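Local structure of 4-alpha-glucanotransferase (Aquifex aeolicus, 1TZ7) at residues I39-K44 against L90-E95; D100-R105 against E129-N134; P407-W412 against K436-L441; L441-L446 against K495-I500. The protein belongs to the amylomaltase (4-alpha-glucanotransferase) family, enzymes built on an eight-stranded beta/alpha barrel elaborated by inserted helices. All blocks are in the same frame, centred on the assembly; numbering follows the deposited sequence.

The four contacts fall into two pairs lying far apart around the barrel of parallel strands. Contact 1 joins the loop after the first barrel strand, 23-27, to residues leading into helix 94-98, and contact 2 lies beside it, centres 15 Å apart; Pro93 O packs on Ile102 CD1 at 3.6 Å. Contacts 3 and 4, centres 14 Å apart, share Leu441, and both use helix 437-447, which precedes strand 452-456. Contacts 1 and 3 are about 18 Å apart at their nearest atoms, contacts 2 and 4 about 34 Å. In contact 4 the side chain of Arg443 lies about 4 Å from a bound (4S)-2-methyl-2,4-pentanediol, probably from the crystallisation liquor.

Contact 1 (I39-K44 against L90-E95); sequences IGDLGK and LIDPEE
Asp41 and Asp92 lie obliquely across each other where an Asx turn in the loop 39-44, which runs from the first strand of the beta/alpha barrel to helix 44-56, meets the loop 90-95. Their carboxylate planes are only 26° apart, and Asp41 OD2 comes within 4.1 Å of Asp92 OD1, a like-charged approach that the N-H donors at Asp41 OD1 and Asp92 OD1 would probably help to offset. Aspartate suits both places because its short chain turns back on the backbone. At Asp41 a chi1 of 57° sets CG between N and the carbonyl carbon, so OD1 can accept from Gly43 N at 3.0 Å and close the Asx turn. Asp92 OD1 instead caps the helix that follows, receiving Glu94 N from well above its carboxylate plane, 69° out. Gly43, the N-cap of helix 44-56, has no side chain and lets Asp92 OD2 approach its CA to 3.5 Å. The leucines pack on backbone oxygens and on neighbouring parts of the fold: Leu90 CD2 lies against Gly40 O, and Leu42 touches Trp209 of helix 192-218. The backbones are tied by Leu42 N to Leu90 O, 3.0 Å, and Leu42 CG rests on that same carbonyl oxygen at 3.4 Å.

Contact 2 (D100-R105 against E129-N134); sequences DLIKER and EKAFKN
Lys130 meets Ile102 through its CB, which lies 4.3 Å from Ile102 CG2; the rest of the chain leads away from the loop 100-105, and the side chain also touches Asp106. A lysine suits this exposed place because its apolar root can pack while its charged end turns outward. Next along the helix comes Ala131, whose small methyl lets the loop 100-105 come close: the two CA atoms of Leu101 and Ala131 are 4.6 Å apart. Ala131 CB touches Leu101 CB at 3.7 Å and, more loosely, Ile102 CG2. Its CA contributes too, pointing its hydrogen at Leu101 O in a C-H...O contact of 3.6 Å, with an angle of 158° at the hydrogen. Phe132 turns away from the loop, its ring meeting that of Phe200 with planes at about 45°. Asn134, the first residue to leave helical geometry, closes the segment. Its backbone carbonyl receives the tip of Leu101, CD2 standing 3.1 Å from Asn134 O, a tight approach. A chi1 of -57° puts Leu101 CG beside its own N, and from there the CD2 branch reaches over the last turn of the helix, also passing Ala131 O at 3.8 Å. Asn134 CB, in turn, lies 3.8 Å from Leu101 O. Just before Leu101, Asp100 takes positive phi as the C-prime residue of the Schellman motif that ends helix 94-98. This helix and helix 117-133 follow the second barrel strand, 60-62, and precede strand 222-227; Leu96 of helix 94-98 and Phe200 of helix 192-218 both pack on Ala131.

Contact 3 (P407-W412 against K436-L441); sequences PPIRGW and KVNEEL
Asn438 turns its carboxamide tilted toward the first turn of the helix at Ile409: OD1 comes 3.2 Å from Ile409 CB, and ND2 lies 3.6 Å from Arg410 CB. The other flat group, the indole of Trp412, has the backbone oxygen Ile409 O at its edge, in the ring plane, while Leu441 CD1 meets CZ3 obliquely at 3.8 Å. The indole nitrogen NE1 is held by a hydrogen bond to Tyr382 OH. An amide suits the buried place of Asn438 because ND2 can serve two acceptors: it binds Asn462 OD1 and also donates at 2.8 Å to water 1, which accepts from Arg410 N as well and so bridges the two segments. Around this polar patch the packing is aliphatic. With chi1 at -75°, Ile409 places CG2 anti to its own N, where it meets Val437 CG1 at 3.7 Å, and sends CD1 toward Leu441 CD1, 3.9 Å away. These branched and leucine side chains fill the cleft between two helices of the beta/alpha barrel's outer layer: helix 409-414 follows strand 397-400, and helix 437-447 leads into strand 452-456. Leu441 also rests on Leu424 of helix 418-428, the helix between them in sequence. Pro408 is the N-cap of helix 409-414, where a proline without an N-H does no harm, and its O accepts from Trp412 N at 2.9 Å. Arg410 extends its chain away from the contact to a salt bridge with Glu434 and a hydrogen bond from NH1 to Asn462 O.

Contact 4 (L441-L446 against K495-I500); sequences LIRLVL and KKLLGI
Leu497 projects from helix 491-500 into the side of helix 437-447, joining two outer helices of the beta/alpha barrel: one precedes the strand 452-456, the other comes after it. The short segments 441-446 and 495-500 run roughly parallel, at a crossing angle of -34° and with their axes 10.3 Å apart at closest approach, a spacing that the larger aliphatic side chains can fill. Most of the contact is apolar. Leu497 crosses Ile442 and Leu446 at about right angles, its CD2 meeting Ile442 CG2 at 4.0 Å and its CB touching Leu446 CD1. The other branch of Leu446, CD2, reaches Leu498 CD2 at 3.9 Å. The CB of Leu498 points away from the partner helix, yet its tip comes back to it. The chi1 of Leu497, -110°, departs from the staggered positions, perhaps a slight strain, as its two branches serve separate partners. Beneath helix 437-447, strand 452-456 adds to the packing, with Ile442 on Ile455 and Leu446 on Ala453. The charged component is Arg443, whose long extended chain carries a flat guanidinium to the margin of the apolar patch. Arginine fits here because its face tolerates a methyl while its N-H groups can still serve polar partners: NH1 bonds to Tyr501 OH, and NH2 makes a long, weak ion pair with Glu439. Over one face of this guanidinium, offset toward its rim, sits Leu497 CD1, 3.5 Å from Arg443 NH2.

Contact 1 (I39-K44 against L90-E95)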
loop_
_atom_site.group_PDB
_atom_site.type_symbol
_atom_site.label_atom_id
_atom_site.label_comp_id
_atom_site.label_asym_id
_atom_site.label_seq_id
_atom_site.Cartn_x
_atom_site.Cartn_y
_atom_site.Cartn_z
ATOM N N ILE A 39 14.833 10.000 0.284
ATOM C CA ILE A 39 13.658 9.169 0.500
ATOM C C ILE A 39 14.090 7.822 1.091
ATOM O O ILE A 39 15.234 7.404 0.926
ATOM C CB ILE A 39 12.897 8.959 -0.852
ATOM C CG1 ILE A 39 11.524 8.349 -0.607
ATOM C CG2 ILE A 39 13.715 8.078 -1.807
ATOM C CD1 ILE A 39 10.554 8.572 -1.754
ATOM N N GLY A 40 13.173 7.155 1.782
ATOM C CA GLY A 40 13.445 5.834 2.327
ATOM C C GLY A 40 13.599 4.803 1.219
ATOM O O GLY A 40 12.968 4.923 0.166
ATOM N N ASP A 41 14.445 3.792 1.454
ATOM C CA ASP A 41 14.732 2.778 0.436
ATOM C C ASP A 41 14.918 1.370 1.048
ATOM O O ASP A 41 14.779 1.184 2.256
ATOM C CB ASP A 41 15.974 3.184 -0.398
ATOM C CG ASP A 41 17.212 3.417 0.454
ATOM O OD1 ASP A 41 17.512 2.578 1.322
ATOM O OD2 ASP A 41 17.950 4.410 0.311
ATOM N N LEU A 42 15.228 0.395 0.196
ATOM C CA LEU A 42 15.284 -1.005 0.609
ATOM C C LEU A 42 16.695 -1.398 1.076
ATOM O O LEU A 42 17.046 -2.583 1.100
ATOM C CB LEU A 42 14.849 -1.913 -0.547
ATOM C CG LEU A 42 13.483 -1.605 -1.167
ATOM C CD1 LEU A 42 13.200 -2.530 -2.341
ATOM C CD2 LEU A 42 12.387 -1.705 -0.130
ATOM N N GLY A 43 17.492 -0.402 1.451
ATOM C CA GLY A 43 18.872 -0.626 1.840
ATOM C C GLY A 43 19.074 -0.586 3.345
ATOM O O GLY A 43 18.192 -0.968 4.113
ATOM N N LYS A 44 20.245 -0.110 3.752
ATOM C CA LYS A 44 20.726 -0.226 5.137
ATOM C C LYS A 44 19.643 0.076 6.192
ATOM O O LYS A 44 19.521 -0.639 7.182
ATOM C CB LYS A 44 21.924 0.714 5.332
ATOM C CG LYS A 44 22.445 0.803 6.756
ATOM C CD LYS A 44 23.856 1.434 6.786
ATOM C CE LYS A 44 24.025 2.420 7.946
ATOM N NZ LYS A 44 24.571 1.765 9.170
ATOM N N LEU A 90 12.333 3.763 -4.465
ATOM C CA LEU A 90 12.598 3.021 -3.228
ATOM C C LEU A 90 13.881 2.184 -3.330
ATOM O O LEU A 90 14.262 1.513 -2.381
ATOM C CB LEU A 90 11.424 2.104 -2.895
ATOM C CG LEU A 90 10.044 2.760 -2.851
ATOM C CD1 LEU A 90 8.982 1.725 -2.521
ATOM C CD2 LEU A 90 10.015 3.894 -1.846
ATOM N N ILE A 91 14.535 2.228 -4.479
ATOM C CA ILE A 91 15.743 1.445 -4.687
ATOM C C ILE A 91 16.923 2.065 -3.945
ATOM O O ILE A 91 17.102 3.286 -3.946
ATOM C CB ILE A 91 16.056 1.319 -6.193
ATOM C CG1 ILE A 91 15.073 0.347 -6.848
ATOM C CG2 ILE A 91 17.497 0.843 -6.403
ATOM C CD1 ILE A 91 15.123 0.338 -8.372
ATOM N N ASP A 92 17.717 1.213 -3.307
ATOM C CA ASP A 92 18.942 1.635 -2.643
ATOM C C ASP A 92 20.073 1.770 -3.671
ATOM O O ASP A 92 20.519 0.779 -4.236
ATOM C CB ASP A 92 19.332 0.611 -1.568
ATOM C CG ASP A 92 20.686 0.897 -0.947
ATOM O OD1 ASP A 92 21.094 2.077 -0.911
ATOM O OD2 ASP A 92 21.408 0.001 -0.468
ATOM N N PRO A 93 20.532 3.001 -3.907
ATOM C CA PRO A 93 21.553 3.264 -4.929
ATOM C C PRO A 93 22.956 2.802 -4.516
ATOM O O PRO A 93 23.846 2.728 -5.364
ATOM C CB PRO A 93 21.512 4.791 -5.082
ATOM C CG PRO A 93 20.998 5.299 -3.779
ATOM C CD PRO A 93 20.110 4.235 -3.215
ATOM N N GLU A 94 23.145 2.502 -3.232
ATOM C CA GLU A 94 24.448 2.050 -2.738
ATOM C C GLU A 94 24.769 0.618 -3.196
ATOM O O GLU A 94 25.933 0.223 -3.230
ATOM C CB GLU A 94 24.511 2.143 -1.207
ATOM C CG GLU A 94 24.918 3.520 -0.695
ATOM C CD GLU A 94 24.885 3.623 0.820
ATOM O OE1 GLU A 94 24.949 4.759 1.340
ATOM O OE2 GLU A 94 24.797 2.574 1.489
ATOM N N GLU A 95 23.736 -0.151 -3.548
ATOM C CA GLU A 95 23.942 -1.472 -4.156
ATOM C C GLU A 95 24.507 -1.338 -5.562
ATOM O O GLU A 95 25.302 -2.169 -6.002
ATOM C CB GLU A 95 22.634 -2.273 -4.195
ATOM C CG GLU A 95 22.853 -3.788 -4.224
ATOM C CD GLU A 95 21.684 -4.560 -4.828
ATOM O OE1 GLU A 95 21.711 -5.806 -4.773
ATOM O OE2 GLU A 95 20.747 -3.927 -5.358
#

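Contact 2 (D100-R105 against E129-N134)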
loop_
_atom_site.group_PDB
_atom_site.type_symbol
_atom_site.label_atom_id
_atom_site.label_comp_id
_atom_site.label_asym_id
_atom_site.label_seq_id
_atom_site.Cartn_x
_atom_site.Cartn_y
_atom_site.Cartn_z
ATOM N N ASP A 100 29.664 -2.064 -8.922
ATOM C CA ASP A 100 30.492 -1.347 -9.906
ATOM C C ASP A 100 29.677 -0.899 -11.129
ATOM O O ASP A 100 30.154 -0.958 -12.259
ATOM C CB ASP A 100 31.683 -2.216 -10.346
ATOM C CG ASP A 100 32.886 -2.050 -9.445
ATOM O OD1 ASP A 100 34.021 -2.024 -9.965
ATOM O OD2 ASP A 100 32.796 -1.936 -8.206
ATOM N N LEU A 101 28.449 -0.452 -10.884
ATOM C CA LEU A 101 27.599 0.092 -11.941
ATOM C C LEU A 101 27.581 1.624 -11.907
ATOM O O LEU A 101 27.252 2.269 -12.901
ATOM C CB LEU A 101 26.176 -0.448 -11.809
ATOM C CG LEU A 101 26.046 -1.974 -11.821
ATOM C CD1 LEU A 101 24.629 -2.391 -11.462
ATOM C CD2 LEU A 101 26.448 -2.544 -13.176
ATOM N N ILE A 102 27.933 2.196 -10.755
ATOM C CA ILE A 102 28.153 3.639 -10.643
ATOM C C ILE A 102 29.410 3.935 -9.832
ATOM O O ILE A 102 29.901 3.078 -9.095
ATOM C CB ILE A 102 26.925 4.332 -9.988
ATOM C CG1 ILE A 102 26.591 3.677 -8.645
ATOM C CG2 ILE A 102 25.722 4.279 -10.920
ATOM C CD1 ILE A 102 25.772 4.559 -7.725
ATOM N N LYS A 103 29.926 5.154 -9.974
ATOM C CA LYS A 103 31.087 5.599 -9.200
ATOM C C LYS A 103 30.643 6.203 -7.870
ATOM O O LYS A 103 29.465 6.498 -7.677
ATOM C CB LYS A 103 31.895 6.629 -9.998
ATOM C CG LYS A 103 32.535 6.067 -11.263
ATOM C CD LYS A 103 33.408 7.108 -11.964
ATOM C CE LYS A 103 34.724 6.506 -12.435
ATOM N NZ LYS A 103 35.558 7.492 -13.179
ATOM N N GLU A 104 31.594 6.385 -6.958
ATOM C CA GLU A 104 31.294 6.905 -5.623
ATOM C C GLU A 104 30.809 8.361 -5.676
ATOM O O GLU A 104 30.013 8.786 -4.839
ATOM C CB GLU A 104 32.529 6.799 -4.723
ATOM C CG GLU A 104 32.290 7.246 -3.285
ATOM C CD GLU A 104 32.901 6.301 -2.270
ATOM O OE1 GLU A 104 34.144 6.200 -2.222
ATOM O OE2 GLU A 104 32.136 5.660 -1.519
ATOM N N ARG A 105 31.293 9.117 -6.662
ATOM C CA ARG A 105 30.967 10.543 -6.767
ATOM C C ARG A 105 29.539 10.769 -7.297
ATOM O O ARG A 105 28.989 11.860 -7.162
ATOM C CB ARG A 105 31.992 11.270 -7.662
ATOM C CG ARG A 105 31.853 10.979 -9.153
ATOM C CD ARG A 105 33.101 11.307 -9.965
ATOM N NE ARG A 105 33.008 10.818 -11.340
ATOM C CZ ARG A 105 34.010 10.850 -12.219
ATOM N NH1 ARG A 105 35.193 11.351 -11.873
ATOM N NH2 ARG A 105 33.828 10.380 -13.450
ATOM N N GLU A 129 19.893 4.922 -15.031
ATOM C CA GLU A 129 20.253 5.044 -16.443
ATOM C C GLU A 129 21.738 4.777 -16.616
ATOM O O GLU A 129 22.152 4.119 -17.567
ATOM C CB GLU A 129 19.909 6.445 -16.967
ATOM C CG GLU A 129 18.425 6.664 -17.232
ATOM C CD GLU A 129 17.965 6.061 -18.544
ATOM O OE1 GLU A 129 18.813 5.532 -19.292
ATOM O OE2 GLU A 129 16.753 6.116 -18.827
ATOM N N LYS A 130 22.532 5.291 -15.682
ATOM C CA LYS A 130 23.981 5.131 -15.714
ATOM C C LYS A 130 24.372 3.688 -15.398
ATOM O O LYS A 130 25.312 3.148 -15.980
ATOM C CB LYS A 130 24.636 6.084 -14.704
ATOM C CG LYS A 130 26.136 6.245 -14.877
ATOM C CD LYS A 130 26.648 7.512 -14.177
ATOM C CE LYS A 130 26.417 8.767 -15.029
ATOM N NZ LYS A 130 27.671 9.556 -15.224
ATOM N N ALA A 131 23.639 3.070 -14.476
ATOM C CA ALA A 131 23.907 1.690 -14.072
ATOM C C ALA A 131 23.588 0.718 -15.205
ATOM O O ALA A 131 24.283 -0.278 -15.392
ATOM C CB ALA A 131 23.093 1.335 -12.829
ATOM N N PHE A 132 22.534 1.021 -15.958
ATOM C CA PHE A 132 22.111 0.175 -17.069
ATOM C C PHE A 132 23.158 0.159 -18.192
ATOM O O PHE A 132 23.309 -0.841 -18.889
ATOM C CB PHE A 132 20.768 0.658 -17.618
ATOM C CG PHE A 132 20.228 -0.192 -18.731
ATOM C CD1 PHE A 132 19.910 -1.525 -18.513
ATOM C CD2 PHE A 132 20.038 0.339 -20.003
ATOM C CE1 PHE A 132 19.413 -2.309 -19.537
ATOM C CE2 PHE A 132 19.541 -0.442 -21.027
ATOM C CZ PHE A 132 19.229 -1.767 -20.794
ATOM N N LYS A 133 23.872 1.277 -18.359
ATOM C CA LYS A 133 24.943 1.371 -19.364
ATOM C C LYS A 133 26.114 0.460 -19.004
ATOM O O LYS A 133 26.673 -0.214 -19.868
ATOM C CB LYS A 133 25.441 2.814 -19.488
ATOM C CG LYS A 133 24.402 3.791 -20.016
ATOM C CD LYS A 133 25.051 5.087 -20.516
ATOM C CE LYS A 133 24.288 5.680 -21.687
ATOM N NZ LYS A 133 22.987 6.269 -21.265
ATOM N N ASN A 134 26.479 0.447 -17.722
ATOM C CA ASN A 134 27.605 -0.360 -17.246
ATOM C C ASN A 134 27.167 -1.777 -16.876
ATOM O O ASN A 134 27.770 -2.420 -16.017
ATOM C CB ASN A 134 28.258 0.310 -16.036
ATOM C CG ASN A 134 28.784 1.690 -16.350
ATOM O OD1 ASN A 134 28.287 2.689 -15.836
ATOM N ND2 ASN A 134 29.798 1.754 -17.201
#

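Contact 3 (P407-W412 against K436-L441)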
loop_
_atom_site.group_PDB
_atom_site.type_symbol
_atom_site.label_atom_id
_atom_site.label_comp_id
_atom_site.label_asym_id
_atom_site.label_seq_id
_atom_site.Cartn_x
_atom_site.Cartn_y
_atom_site.Cartn_z
ATOM N N PRO A 407 -4.731 11.325 11.271
ATOM C CA PRO A 407 -3.734 11.993 12.099
ATOM C C PRO A 407 -3.182 11.008 13.117
ATOM O O PRO A 407 -3.927 10.142 13.575
ATOM C CB PRO A 407 -4.526 13.127 12.786
ATOM C CG PRO A 407 -5.970 12.806 12.594
ATOM C CD PRO A 407 -6.087 11.865 11.462
ATOM N N PRO A 408 -1.901 11.105 13.449
ATOM C CA PRO A 408 -1.356 10.330 14.561
ATOM C C PRO A 408 -2.108 10.647 15.843
ATOM O O PRO A 408 -2.650 11.747 15.977
ATOM C CB PRO A 408 0.106 10.803 14.643
ATOM C CG PRO A 408 0.408 11.336 13.284
ATOM C CD PRO A 408 -0.876 11.942 12.800
ATOM N N ILE A 409 -2.149 9.690 16.763
ATOM C CA ILE A 409 -2.959 9.805 17.981
ATOM C C ILE A 409 -2.777 11.148 18.703
ATOM O O ILE A 409 -3.746 11.729 19.192
ATOM C CB ILE A 409 -2.628 8.631 18.944
ATOM C CG1 ILE A 409 -3.266 7.331 18.440
ATOM C CG2 ILE A 409 -3.101 8.944 20.382
ATOM C CD1 ILE A 409 -4.801 7.383 18.337
ATOM N N ARG A 410 -1.541 11.634 18.772
ATOM C CA ARG A 410 -1.248 12.854 19.534
ATOM C C ARG A 410 -1.882 14.085 18.883
ATOM O O ARG A 410 -2.350 14.979 19.575
ATOM C CB ARG A 410 0.264 13.055 19.675
ATOM C CG ARG A 410 0.658 14.226 20.605
ATOM C CD ARG A 410 2.154 14.293 20.917
ATOM N NE ARG A 410 2.456 15.261 21.971
ATOM C CZ ARG A 410 3.675 15.482 22.463
ATOM N NH1 ARG A 410 4.715 14.805 22.005
ATOM N NH2 ARG A 410 3.852 16.383 23.420
ATOM N N GLY A 411 -1.885 14.122 17.549
ATOM C CA GLY A 411 -2.504 15.215 16.809
ATOM C C GLY A 411 -4.022 15.109 16.783
ATOM O O GLY A 411 -4.726 16.112 16.803
ATOM N N TRP A 412 -4.514 13.881 16.729
ATOM C CA TRP A 412 -5.939 13.606 16.848
ATOM C C TRP A 412 -6.459 14.086 18.205
ATOM O O TRP A 412 -7.529 14.705 18.293
ATOM C CB TRP A 412 -6.185 12.099 16.672
ATOM C CG TRP A 412 -7.480 11.598 17.230
ATOM C CD1 TRP A 412 -8.710 11.649 16.632
ATOM C CD2 TRP A 412 -7.675 10.940 18.488
ATOM N NE1 TRP A 412 -9.657 11.073 17.447
ATOM C CE2 TRP A 412 -9.047 10.628 18.592
ATOM C CE3 TRP A 412 -6.824 10.585 19.549
ATOM C CZ2 TRP A 412 -9.589 9.983 19.712
ATOM C CZ3 TRP A 412 -7.366 9.942 20.655
ATOM C CH2 TRP A 412 -8.733 9.650 20.726
ATOM N N LYS A 436 0.901 11.910 27.186
ATOM C CA LYS A 436 0.838 10.526 27.689
ATOM C C LYS A 436 -0.238 9.692 26.975
ATOM O O LYS A 436 -0.367 8.498 27.230
ATOM C CB LYS A 436 0.567 10.522 29.197
ATOM C CG LYS A 436 1.746 10.969 30.040
ATOM C CD LYS A 436 2.799 9.870 30.162
ATOM C CE LYS A 436 3.787 10.167 31.288
ATOM N NZ LYS A 436 3.329 9.622 32.598
ATOM N N VAL A 437 -0.999 10.329 26.082
ATOM C CA VAL A 437 -2.144 9.677 25.435
ATOM C C VAL A 437 -1.708 8.508 24.560
ATOM O O VAL A 437 -2.340 7.457 24.565
ATOM C CB VAL A 437 -2.960 10.676 24.572
ATOM C CG1 VAL A 437 -4.046 9.939 23.774
ATOM C CG2 VAL A 437 -3.579 11.745 25.442
ATOM N N ASN A 438 -0.628 8.697 23.806
ATOM C CA ASN A 438 -0.112 7.645 22.927
ATOM C C ASN A 438 0.168 6.363 23.691
ATOM O O ASN A 438 -0.228 5.291 23.274
ATOM C CB ASN A 438 1.167 8.108 22.223
ATOM C CG ASN A 438 0.921 8.545 20.796
ATOM O OD1 ASN A 438 0.333 7.812 19.999
ATOM N ND2 ASN A 438 1.367 9.740 20.465
ATOM N N GLU A 439 0.853 6.490 24.817
ATOM C CA GLU A 439 1.202 5.335 25.636
ATOM C C GLU A 439 -0.056 4.619 26.134
ATOM O O GLU A 439 -0.130 3.393 26.108
ATOM C CB GLU A 439 2.052 5.774 26.826
ATOM C CG GLU A 439 2.577 4.628 27.672
ATOM C CD GLU A 439 3.281 5.105 28.928
ATOM O OE1 GLU A 439 3.276 4.361 29.927
ATOM O OE2 GLU A 439 3.840 6.226 28.917
ATOM N N GLU A 440 -1.038 5.395 26.588
ATOM C CA GLU A 440 -2.263 4.833 27.160
ATOM C C GLU A 440 -3.047 4.053 26.115
ATOM O O GLU A 440 -3.623 2.997 26.414
ATOM C CB GLU A 440 -3.142 5.944 27.753
ATOM C CG GLU A 440 -3.400 5.806 29.244
ATOM C CD GLU A 440 -2.126 5.640 30.042
ATOM O OE1 GLU A 440 -1.816 4.496 30.439
ATOM O OE2 GLU A 440 -1.434 6.651 30.273
ATOM N N LEU A 441 -3.064 4.564 24.887
ATOM C CA LEU A 441 -3.841 3.952 23.817
ATOM C C LEU A 441 -3.102 2.786 23.201
ATOM O O LEU A 441 -3.719 1.845 22.721
ATOM C CB LEU A 441 -4.187 4.991 22.739
ATOM C CG LEU A 441 -5.130 6.127 23.182
ATOM C CD1 LEU A 441 -5.876 6.709 21.998
ATOM C CD2 LEU A 441 -6.109 5.651 24.242
HETATM O O HOH W 1 0.835 10.180 17.768
#

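Contact 4 (L441-L446 against K495-I500)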
loop_
_atom_site.group_PDB
_atom_site.type_symbol
_atom_site.label_atom_id
_atom_site.label_comp_id
_atom_site.label_asym_id
_atom_site.label_seq_id
_atom_site.Cartn_x
_atom_site.Cartn_y
_atom_site.Cartn_z
ATOM N N LEU A 441 -3.064 4.564 24.887
ATOM C CA LEU A 441 -3.841 3.952 23.817
ATOM C C LEU A 441 -3.102 2.786 23.201
ATOM O O LEU A 441 -3.719 1.845 22.721
ATOM C CB LEU A 441 -4.187 4.991 22.739
ATOM C CG LEU A 441 -5.130 6.127 23.182
ATOM C CD1 LEU A 441 -5.876 6.709 21.998
ATOM C CD2 LEU A 441 -6.109 5.651 24.242
ATOM N N ILE A 442 -1.773 2.846 23.212
ATOM C CA ILE A 442 -0.964 1.699 22.825
ATOM C C ILE A 442 -1.252 0.519 23.763
ATOM O O ILE A 442 -1.456 -0.596 23.311
ATOM C CB ILE A 442 0.539 2.057 22.843
ATOM C CG1 ILE A 442 0.900 2.885 21.600
ATOM C CG2 ILE A 442 1.397 0.787 22.885
ATOM C CD1 ILE A 442 2.202 3.661 21.734
ATOM N N ARG A 443 -1.276 0.788 25.067
ATOM C CA ARG A 443 -1.596 -0.245 26.063
ATOM C C ARG A 443 -2.970 -0.868 25.809
ATOM O O ARG A 443 -3.128 -2.075 25.904
ATOM C CB ARG A 443 -1.558 0.336 27.467
ATOM C CG ARG A 443 -0.161 0.552 28.014
ATOM C CD ARG A 443 -0.139 1.128 29.415
ATOM N NE ARG A 443 1.207 1.514 29.831
ATOM C CZ ARG A 443 2.051 0.721 30.490
ATOM N NH1 ARG A 443 1.697 -0.516 30.818
ATOM N NH2 ARG A 443 3.256 1.169 30.827
ATOM N N LEU A 444 -3.959 -0.027 25.485
ATOM C CA LEU A 444 -5.329 -0.499 25.224
ATOM C C LEU A 444 -5.367 -1.427 23.995
ATOM O O LEU A 444 -6.065 -2.443 23.988
ATOM C CB LEU A 444 -6.269 0.699 24.997
ATOM C CG LEU A 444 -7.292 1.074 26.096
ATOM C CD1 LEU A 444 -6.962 0.483 27.439
ATOM C CD2 LEU A 444 -7.421 2.575 26.196
ATOM N N VAL A 445 -4.620 -1.066 22.968
ATOM C CA VAL A 445 -4.543 -1.875 21.771
ATOM C C VAL A 445 -3.830 -3.221 22.071
ATOM O O VAL A 445 -4.271 -4.278 21.627
ATOM C CB VAL A 445 -3.812 -1.116 20.635
ATOM C CG1 VAL A 445 -3.419 -2.063 19.509
ATOM C CG2 VAL A 445 -4.689 0.007 20.108
ATOM N N LEU A 446 -2.743 -3.159 22.840
ATOM C CA LEU A 446 -1.939 -4.344 23.135
ATOM C C LEU A 446 -2.663 -5.317 24.074
ATOM O O LEU A 446 -2.514 -6.528 23.947
ATOM C CB LEU A 446 -0.589 -3.943 23.754
ATOM C CG LEU A 446 0.372 -3.139 22.868
ATOM C CD1 LEU A 446 1.622 -2.755 23.656
ATOM C CD2 LEU A 446 0.745 -3.898 21.631
ATOM N N LYS A 495 9.627 -2.700 24.033
ATOM C CA LYS A 495 9.931 -4.114 24.297
ATOM C C LYS A 495 9.257 -4.575 25.582
ATOM O O LYS A 495 8.616 -5.626 25.614
ATOM C CB LYS A 495 11.447 -4.332 24.393
ATOM C CG LYS A 495 11.860 -5.794 24.596
ATOM C CD LYS A 495 13.384 -5.944 24.632
ATOM C CE LYS A 495 13.801 -7.405 24.801
ATOM N NZ LYS A 495 15.164 -7.534 25.389
ATOM N N LYS A 496 9.404 -3.778 26.637
ATOM C CA LYS A 496 8.770 -4.069 27.922
ATOM C C LYS A 496 7.256 -4.216 27.764
ATOM O O LYS A 496 6.656 -5.131 28.311
ATOM C CB LYS A 496 9.075 -2.952 28.926
ATOM C CG LYS A 496 8.713 -3.292 30.366
ATOM C CD LYS A 496 9.883 -3.043 31.305
ATOM C CE LYS A 496 9.562 -3.486 32.716
ATOM N NZ LYS A 496 9.718 -4.958 32.889
ATOM N N LEU A 497 6.653 -3.306 27.014
ATOM C CA LEU A 497 5.198 -3.296 26.834
ATOM C C LEU A 497 4.713 -4.548 26.111
ATOM O O LEU A 497 3.723 -5.148 26.506
ATOM C CB LEU A 497 4.767 -2.053 26.050
ATOM C CG LEU A 497 3.998 -0.977 26.826
ATOM C CD1 LEU A 497 4.661 -0.660 28.147
ATOM C CD2 LEU A 497 3.868 0.272 25.982
ATOM N N LEU A 498 5.412 -4.930 25.043
ATOM C CA LEU A 498 5.047 -6.122 24.282
ATOM C C LEU A 498 5.062 -7.355 25.183
ATOM O O LEU A 498 4.185 -8.190 25.098
ATOM C CB LEU A 498 6.009 -6.330 23.097
ATOM C CG LEU A 498 5.944 -5.312 21.951
ATOM C CD1 LEU A 498 6.715 -5.828 20.750
ATOM C CD2 LEU A 498 4.503 -4.991 21.561
ATOM N N GLY A 499 6.075 -7.449 26.049
ATOM C CA GLY A 499 6.207 -8.578 26.960
ATOM C C GLY A 499 5.119 -8.598 28.022
ATOM O O GLY A 499 4.596 -9.651 28.355
ATOM N N ILE A 500 4.779 -7.421 28.540
ATOM C CA ILE A 500 3.736 -7.290 29.563
ATOM C C ILE A 500 2.385 -7.796 29.046
ATOM O O ILE A 500 1.637 -8.435 29.784
ATOM C CB ILE A 500 3.616 -5.798 30.022
ATOM C CG1 ILE A 500 4.810 -5.418 30.892
ATOM C CG2 ILE A 500 2.322 -5.569 30.791
ATOM C CD1 ILE A 500 5.052 -3.912 30.983
#